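Local coordinates for aminopeptidase N family protein (Idiomarina loihiensis L2TR, PDB 4FGM) that binds zinc as a member of the M61 peptidase family and probably acts as an aminopeptidase, removing residues from the amino termini of peptides, at residues N107-C112 with A162-P167; D325-L330 with L573-P578. All blocks are in the same frame, centred on the assembly; numbering follows the deposited sequence.

Contact 1. Residues N107-C112 with A162-P167; sequences NNTSLC and ALIDYP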
ATOM      1  N   ASN A 107       4.825  -8.807 -12.818  1.00 36.28           N
ATOM      2  CA  ASN A 107       4.128  -7.646 -13.338  1.00 31.35           C
ATOM      3  C   ASN A 107       4.802  -7.431 -14.682  1.00 39.53           C
ATOM      4  O   ASN A 107       6.028  -7.547 -14.797  1.00 36.47           O
ATOM      5  CB  ASN A 107       4.369  -6.431 -12.445  1.00 37.01           C
ATOM      6  CG  ASN A 107       3.589  -6.496 -11.155  1.00 41.63           C
ATOM      7  OD1 ASN A 107       2.375  -6.269 -11.134  1.00 42.22           O
ATOM      8  ND2 ASN A 107       4.277  -6.821 -10.068  1.00 33.22           N
ATOM      9  N   ASN A 108       4.021  -7.112 -15.703  1.00 38.81           N
ATOM     10  CA  ASN A 108       4.605  -6.924 -17.015  1.00 37.70           C
ATOM     11  C   ASN A 108       5.491  -5.698 -17.154  1.00 37.79           C
ATOM     12  O   ASN A 108       6.179  -5.537 -18.166  1.00 45.41           O
ATOM     13  CB  ASN A 108       3.507  -6.991 -18.072  1.00 34.59           C
ATOM     14  CG  ASN A 108       2.909  -8.386 -18.159  1.00 41.95           C
ATOM     15  OD1 ASN A 108       3.646  -9.361 -18.245  1.00 38.52           O
ATOM     16  ND2 ASN A 108       1.581  -8.490 -18.122  1.00 38.06           N
ATOM     17  N   THR A 109       5.495  -4.842 -16.135  1.00 34.77           N
ATOM     18  CA  THR A 109       6.382  -3.678 -16.144  1.00 37.87           C
ATOM     19  C   THR A 109       7.806  -4.220 -16.022  1.00 36.48           C
ATOM     20  O   THR A 109       8.762  -3.563 -16.413  1.00 42.83           O
ATOM     21  CB  THR A 109       6.153  -2.746 -14.932  1.00 36.12           C
ATOM     22  OG1 THR A 109       5.753  -3.531 -13.802  1.00 42.02           O
ATOM     23  CG2 THR A 109       5.106  -1.676 -15.238  1.00 30.82           C
ATOM     24  N   SER A 110       7.938  -5.426 -15.472  1.00 35.29           N
ATOM     25  CA  SER A 110       9.247  -6.052 -15.297  1.00 45.41           C
ATOM     26  C   SER A 110       9.625  -7.018 -16.418  1.00 41.72           C
ATOM     27  O   SER A 110      10.802  -7.221 -16.688  1.00 43.17           O
ATOM     28  CB  SER A 110       9.312  -6.815 -13.962  1.00 40.27           C
ATOM     29  OG  SER A 110       9.437  -5.937 -12.860  1.00 48.66           O
ATOM     30  N   LEU A 111       8.631  -7.613 -17.067  1.00 39.26           N
ATOM     31  CA  LEU A 111       8.911  -8.588 -18.116  1.00 41.38           C
ATOM     32  C   LEU A 111       8.759  -8.165 -19.577  1.00 40.79           C
ATOM     33  O   LEU A 111       9.494  -8.643 -20.437  1.00 43.22           O
ATOM     34  CB  LEU A 111       8.055  -9.840 -17.881  1.00 39.85           C
ATOM     35  CG  LEU A 111       8.645 -10.917 -16.956  1.00 40.03           C
ATOM     36  CD1 LEU A 111       8.932 -10.337 -15.585  1.00 39.23           C
ATOM     37  CD2 LEU A 111       7.686 -12.076 -16.854  1.00 40.81           C
ATOM     38  N   CYS A 112       7.831  -7.256 -19.853  1.00 44.10           N
ATOM     39  CA  CYS A 112       7.553  -6.850 -21.226  1.00 38.03           C
ATOM     40  C   CYS A 112       8.022  -5.496 -21.724  1.00 40.01           C
ATOM     41  O   CYS A 112       7.444  -4.466 -21.371  1.00 38.17           O
ATOM     42  CB  CYS A 112       6.047  -6.947 -21.463  1.00 33.51           C
ATOM     43  SG  CYS A 112       5.393  -8.570 -21.115  1.00 41.76           S
ATOM     44  N   ALA A 162      -2.580  -1.295 -20.529  1.00 39.20           N
ATOM     45  CA  ALA A 162      -3.433  -2.315 -19.940  1.00 36.36           C
ATOM     46  C   ALA A 162      -2.581  -3.537 -19.617  1.00 37.38           C
ATOM     47  O   ALA A 162      -2.719  -4.138 -18.553  1.00 35.56           O
ATOM     48  CB  ALA A 162      -4.550  -2.687 -20.901  1.00 40.73           C
ATOM     49  N   LEU A 163      -1.687  -3.887 -20.534  1.00 40.15           N
ATOM     50  CA  LEU A 163      -0.815  -5.038 -20.350  1.00 38.40           C
ATOM     51  C   LEU A 163      -0.082  -5.019 -19.011  1.00 41.49           C
ATOM     52  O   LEU A 163      -0.042  -6.020 -18.292  1.00 41.64           O
ATOM     53  CB  LEU A 163       0.226  -5.096 -21.468  1.00 34.73           C
ATOM     54  CG  LEU A 163       1.282  -6.200 -21.334  1.00 37.29           C
ATOM     55  CD1 LEU A 163       0.644  -7.555 -21.623  1.00 29.00           C
ATOM     56  CD2 LEU A 163       2.422  -5.943 -22.310  1.00 34.29           C
ATOM     57  N   ILE A 164       0.507  -3.875 -18.678  1.00 40.10           N
ATOM     58  CA  ILE A 164       1.260  -3.769 -17.437  1.00 40.63           C
ATOM     59  C   ILE A 164       0.394  -3.554 -16.201  1.00 38.15           C
ATOM     60  O   ILE A 164       0.899  -3.250 -15.119  1.00 43.83           O
ATOM     61  CB  ILE A 164       2.327  -2.666 -17.539  1.00 42.74           C
ATOM     62  CG1 ILE A 164       1.674  -1.306 -17.766  1.00 36.14           C
ATOM     63  CG2 ILE A 164       3.274  -2.987 -18.687  1.00 40.03           C
ATOM     64  CD1 ILE A 164       2.659  -0.161 -17.744  1.00 38.44           C
ATOM     65  N   ASP A 165      -0.914  -3.726 -16.353  1.00 37.42           N
ATOM     66  CA  ASP A 165      -1.805  -3.572 -15.219  1.00 36.59           C
ATOM     67  C   ASP A 165      -2.489  -4.893 -14.872  1.00 38.74           C
ATOM     68  O   ASP A 165      -3.491  -4.923 -14.158  1.00 39.87           O
ATOM     69  CB  ASP A 165      -2.856  -2.497 -15.484  1.00 33.69           C
ATOM     70  CG  ASP A 165      -3.535  -2.040 -14.208  1.00 41.81           C
ATOM     71  OD1 ASP A 165      -2.802  -1.849 -13.205  1.00 34.38           O
ATOM     72  OD2 ASP A 165      -4.778  -1.870 -14.203  1.00 41.27           O
ATOM     73  N   TYR A 166      -1.954  -5.990 -15.395  1.00 33.86           N
ATOM     74  CA  TYR A 166      -2.503  -7.307 -15.093  1.00 31.84           C
ATOM     75  C   TYR A 166      -1.387  -8.179 -14.541  1.00 37.13           C
ATOM     76  O   TYR A 166      -0.606  -8.740 -15.301  1.00 38.35           O
ATOM     77  CB  TYR A 166      -3.081  -7.993 -16.349  1.00 34.13           C
ATOM     78  CG  TYR A 166      -4.258  -7.302 -16.990  1.00 35.26           C
ATOM     79  CD1 TYR A 166      -4.146  -6.732 -18.254  1.00 35.87           C
ATOM     80  CD2 TYR A 166      -5.490  -7.231 -16.337  1.00 35.91           C
ATOM     81  CE1 TYR A 166      -5.232  -6.105 -18.861  1.00 37.60           C
ATOM     82  CE2 TYR A 166      -6.585  -6.611 -16.928  1.00 31.91           C
ATOM     83  CZ  TYR A 166      -6.453  -6.047 -18.194  1.00 42.30           C
ATOM     84  OH  TYR A 166      -7.534  -5.432 -18.794  1.00 45.48           O
ATOM     85  N   PRO A 167      -1.266  -8.275 -13.209  1.00 40.49           N
ATOM     86  CA  PRO A 167      -0.191  -9.129 -12.686  1.00 39.45           C
ATOM     87  C   PRO A 167      -0.574 -10.594 -12.853  1.00 42.70           C
ATOM     88  O   PRO A 167      -1.744 -10.906 -13.047  1.00 37.69           O
ATOM     89  CB  PRO A 167      -0.092  -8.709 -11.218  1.00 33.97           C
ATOM     90  CG  PRO A 167      -1.503  -8.235 -10.896  1.00 37.25           C
ATOM     91  CD  PRO A 167      -1.852  -7.441 -12.142  1.00 37.05           C
TER
HETATM   92  O   HOH W   1       0.822  -5.306 -13.026  1.00 37.96           O
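N108 reaches across to the type I beta turn L163-Y166, which starts on the last residue of helix 160-163 in the beta-rich M61 N-terminal domain. Its ND2 donates to L163 O at 3.0 Å in a nearly straight bond, 169° at the hydrogen. The acceptor lies close to the amide plane of N108, whereas the donor stands above the carbonyl plane of L163, 43° out of it. A chi1 of -67° sets N108 CG anti to the carbonyl carbon, beside the backbone N. The side chains of N108 and L163 cross at about a right angle, and ND2 also lies 3.7 Å from L163 CD1. The other branch, L163 CD2, packs on C112 CB at 3.9 Å. Next to N108 in the chain, T109 crosses I164 at about a right angle: the T109 methyl CG2 meets I164 CB at 3.7 Å and packs equally on CD1, while I164 CG2 rests against the peptide carbon of N108. A water molecule joins the segments further along, donating to both N107 OD1 and I164 O and so giving two oxygens of buried residues a common partner. N107 ND2 donates to V94 O, a bond that helps to fix which way the carboxamide faces. In the next shell, Y4 of strand 2-10 touches both C112 and L163, and L125 of strand 123-127 touches N108 and L163. D165, within the turn, forms a salt bridge with R240 and accepts from H239. Beside the water, N107 OD1 lies 3.5 Å from P167 CB.

Contact 2. Residues D325-L330 with L573-P578; sequences DEKRYL and LSVEQP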
ATOM      1  N   ASP A 325     -17.001  -4.478  14.865  1.00 55.34           N
ATOM      2  CA  ASP A 325     -17.861  -3.574  15.622  1.00 56.66           C
ATOM      3  C   ASP A 325     -17.210  -2.204  15.776  1.00 58.13           C
ATOM      4  O   ASP A 325     -16.096  -1.982  15.302  1.00 59.11           O
ATOM      5  CB  ASP A 325     -18.180  -4.154  17.003  1.00 61.62           C
ATOM      6  CG  ASP A 325     -16.942  -4.369  17.851  1.00 68.93           C
ATOM      7  OD1 ASP A 325     -16.050  -3.491  17.856  1.00 70.59           O
ATOM      8  OD2 ASP A 325     -16.870  -5.415  18.530  1.00 72.31           O
ATOM      9  N   GLU A 326     -17.897  -1.286  16.449  1.00 60.83           N
ATOM     10  CA  GLU A 326     -17.370   0.058  16.630  1.00 61.30           C
ATOM     11  C   GLU A 326     -16.167   0.121  17.570  1.00 57.42           C
ATOM     12  O   GLU A 326     -15.384   1.067  17.511  1.00 56.51           O
ATOM     13  CB  GLU A 326     -18.478   1.009  17.120  1.00 70.41           C
ATOM     14  CG  GLU A 326     -18.438   1.367  18.606  1.00 74.43           C
ATOM     15  CD  GLU A 326     -18.930   0.253  19.501  1.00 79.70           C
ATOM     16  OE1 GLU A 326     -19.321  -0.811  18.975  1.00 82.51           O
ATOM     17  OE2 GLU A 326     -18.927   0.445  20.733  1.00 80.90           O
ATOM     18  N   LYS A 327     -16.020  -0.876  18.440  1.00 56.73           N
ATOM     19  CA  LYS A 327     -14.894  -0.896  19.366  1.00 56.14           C
ATOM     20  C   LYS A 327     -13.607  -1.129  18.572  1.00 54.88           C
ATOM     21  O   LYS A 327     -12.632  -0.388  18.714  1.00 60.30           O
ATOM     22  CB  LYS A 327     -15.082  -1.997  20.416  1.00 62.05           C
ATOM     23  CG  LYS A 327     -16.222  -1.752  21.413  1.00 73.81           C
ATOM     24  CD  LYS A 327     -15.899  -0.619  22.386  1.00 84.82           C
ATOM     25  CE  LYS A 327     -17.015  -0.410  23.414  1.00 92.32           C
ATOM     26  NZ  LYS A 327     -17.826   0.827  23.170  1.00 94.26           N
ATOM     27  N   ARG A 328     -13.611  -2.157  17.728  1.00 48.99           N
ATOM     28  CA  ARG A 328     -12.453  -2.463  16.897  1.00 49.61           C
ATOM     29  C   ARG A 328     -12.153  -1.302  15.968  1.00 51.75           C
ATOM     30  O   ARG A 328     -10.993  -0.912  15.792  1.00 50.19           O
ATOM     31  CB  ARG A 328     -12.705  -3.715  16.057  1.00 54.09           C
ATOM     32  CG  ARG A 328     -12.441  -4.997  16.802  1.00 62.22           C
ATOM     33  CD  ARG A 328     -12.637  -6.209  15.922  1.00 64.88           C
ATOM     34  NE  ARG A 328     -11.997  -7.375  16.518  1.00 65.98           N
ATOM     35  CZ  ARG A 328     -10.683  -7.514  16.656  1.00 64.22           C
ATOM     36  NH1 ARG A 328      -9.863  -6.562  16.237  1.00 59.73           N
ATOM     37  NH2 ARG A 328     -10.187  -8.605  17.224  1.00 68.32           N
ATOM     38  N   TYR A 329     -13.202  -0.748  15.371  1.00 50.16           N
ATOM     39  CA  TYR A 329     -13.014   0.361  14.454  1.00 53.02           C
ATOM     40  C   TYR A 329     -12.362   1.570  15.118  1.00 52.85           C
ATOM     41  O   TYR A 329     -11.408   2.144  14.578  1.00 50.00           O
ATOM     42  CB  TYR A 329     -14.338   0.797  13.820  1.00 47.23           C
ATOM     43  CG  TYR A 329     -14.136   2.030  12.980  1.00 47.64           C
ATOM     44  CD1 TYR A 329     -13.393   1.970  11.798  1.00 48.76           C
ATOM     45  CD2 TYR A 329     -14.547   3.280  13.436  1.00 48.97           C
ATOM     46  CE1 TYR A 329     -13.051   3.117  11.105  1.00 49.87           C
ATOM     47  CE2 TYR A 329     -14.208   4.437  12.752  1.00 48.44           C
ATOM     48  CZ  TYR A 329     -13.453   4.350  11.590  1.00 51.11           C
ATOM     49  OH  TYR A 329     -13.053   5.500  10.945  1.00 50.49           O
ATOM     50  N   LEU A 330     -12.877   1.960  16.283  1.00 46.21           N
ATOM     51  CA  LEU A 330     -12.340   3.125  16.986  1.00 49.21           C
ATOM     52  C   LEU A 330     -10.910   2.925  17.471  1.00 50.84           C
ATOM     53  O   LEU A 330     -10.173   3.896  17.648  1.00 49.72           O
ATOM     54  CB  LEU A 330     -13.252   3.528  18.156  1.00 48.52           C
ATOM     55  CG  LEU A 330     -14.541   4.273  17.771  1.00 50.48           C
ATOM     56  CD1 LEU A 330     -15.330   4.603  19.028  1.00 51.07           C
ATOM     57  CD2 LEU A 330     -14.206   5.557  17.012  1.00 44.69           C
ATOM     58  N   LEU A 573      -9.928   6.344  21.713  1.00 55.93           N
ATOM     59  CA  LEU A 573     -11.276   6.764  21.348  1.00 56.12           C
ATOM     60  C   LEU A 573     -12.353   5.814  21.840  1.00 64.06           C
ATOM     61  O   LEU A 573     -12.219   4.595  21.732  1.00 63.43           O
ATOM     62  CB  LEU A 573     -11.391   6.906  19.830  1.00 57.13           C
ATOM     63  CG  LEU A 573     -11.092   8.286  19.239  1.00 58.80           C
ATOM     64  CD1 LEU A 573      -9.800   8.832  19.802  1.00 55.85           C
ATOM     65  CD2 LEU A 573     -11.023   8.181  17.724  1.00 59.30           C
ATOM     66  N   SER A 574     -13.424   6.388  22.374  1.00 69.40           N
ATOM     67  CA  SER A 574     -14.544   5.610  22.885  1.00 70.91           C
ATOM     68  C   SER A 574     -15.866   6.355  22.712  1.00 70.16           C
ATOM     69  O   SER A 574     -15.918   7.587  22.739  1.00 67.02           O
ATOM     70  CB  SER A 574     -14.329   5.283  24.364  1.00 69.83           C
ATOM     71  OG  SER A 574     -14.081   6.461  25.109  1.00 73.83           O
ATOM     72  N   VAL A 575     -16.935   5.594  22.515  1.00 72.24           N
ATOM     73  CA  VAL A 575     -18.256   6.175  22.356  1.00 75.02           C
ATOM     74  C   VAL A 575     -18.888   6.280  23.740  1.00 78.05           C
ATOM     75  O   VAL A 575     -19.057   5.279  24.432  1.00 78.38           O
ATOM     76  CB  VAL A 575     -19.137   5.302  21.421  1.00 77.27           C
ATOM     77  CG1 VAL A 575     -18.849   3.836  21.658  1.00 80.64           C
ATOM     78  CG2 VAL A 575     -20.608   5.592  21.667  1.00 81.64           C
ATOM     79  N   GLU A 576     -19.214   7.502  24.149  1.00 79.82           N
ATOM     80  CA  GLU A 576     -19.822   7.738  25.453  1.00 84.59           C
ATOM     81  C   GLU A 576     -21.271   8.214  25.336  1.00 76.81           C
ATOM     82  O   GLU A 576     -22.031   8.143  26.300  1.00 72.69           O
ATOM     83  CB  GLU A 576     -18.993   8.760  26.238  1.00 93.98           C
ATOM     84  CG  GLU A 576     -17.728   8.197  26.891  1.00106.07           C
ATOM     85  CD  GLU A 576     -18.008   7.490  28.210  1.00115.27           C
ATOM     86  OE1 GLU A 576     -18.722   8.071  29.056  1.00118.42           O
ATOM     87  OE2 GLU A 576     -17.506   6.362  28.410  1.00115.97           O
ATOM     88  N   GLN A 577     -21.642   8.693  24.149  1.00 72.17           N
ATOM     89  CA  GLN A 577     -22.995   9.175  23.878  1.00 73.10           C
ATOM     90  C   GLN A 577     -23.505   8.529  22.591  1.00 70.23           C
ATOM     91  O   GLN A 577     -23.561   9.169  21.539  1.00 69.98           O
ATOM     92  CB  GLN A 577     -22.987  10.699  23.736  1.00 84.03           C
ATOM     93  CG  GLN A 577     -23.551  11.441  24.935  1.00 95.67           C
ATOM     94  CD  GLN A 577     -25.038  11.184  25.125  1.00110.17           C
ATOM     95  OE1 GLN A 577     -25.839  11.418  24.218  1.00113.49           O
ATOM     96  NE2 GLN A 577     -25.412  10.702  26.306  1.00112.99           N
ATOM     97  N   PRO A 578     -23.895   7.246  22.665  1.00 70.90           N
ATOM     98  CA  PRO A 578     -24.403   6.446  21.544  1.00 69.59           C
ATOM     99  C   PRO A 578     -25.422   7.131  20.644  1.00 69.15           C
ATOM    100  O   PRO A 578     -25.301   7.097  19.416  1.00 66.92           O
ATOM    101  CB  PRO A 578     -24.993   5.222  22.238  1.00 70.15           C
ATOM    102  CG  PRO A 578     -24.116   5.069  23.433  1.00 68.94           C
ATOM    103  CD  PRO A 578     -23.997   6.487  23.924  1.00 68.19           C
TER
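L330 and V575 bring the first turn of helix 326-342 against the last residues of strand 570-575, a helix-on-strand packing in which the chain directions run nearly antiparallel (153°) and the axes of the short segments approach to 8.3 Å. The strand belongs to a two-stranded antiparallel sheet with strand 461-466. L330 points toward the strand and crosses L573 at about a right angle, the methyls CD2 and CD2 of the two leucines meeting at 4.2 Å. The other branch, L330 CD1, lies over the strand backbone, 4.0 Å from V575 N and close to S574 CA. Further along, V575 CG1 meets a charged pair: E326 OE2 and K327 NZ each come to 3.5 Å from this methyl, and both side chains cross that of the valine at about a right angle. The lysine chain bends at chi2 and chi4, and its NZ forms a salt bridge with E326 OE2 at 2.7 Å, nearly along the C-O axis of the carboxylate. An alanine at E326 would probably leave the K327 ammonium without this mate and open a gap beside V575 CG1, where CG and OE2 now pack. L573 continues the apolar seam onto L333 and L337 of the same helix. At the helix start D325 is the N-cap, its OD1 accepting weakly from K327 N and, at 2.8 Å and 166°, from R328 N.

Contacts 1 and 2 lie on opposite sides of the chain's centre, with their own centres 42 Å apart and their nearest atoms about 27 Å apart, so neither touches the other. They follow one another in sequence: segments 107-112 and 162-167 meet within the N-terminal domain, whereas 325-330 lies in the M61 catalytic family region and receives a strand from near the C-terminus. The zinc site, formed by H273, H277 and E307, belongs to neither contact. Both lie away from the annotated sites, though the N107 side chain of contact 1 is about 10 Å from the bound maleic acid.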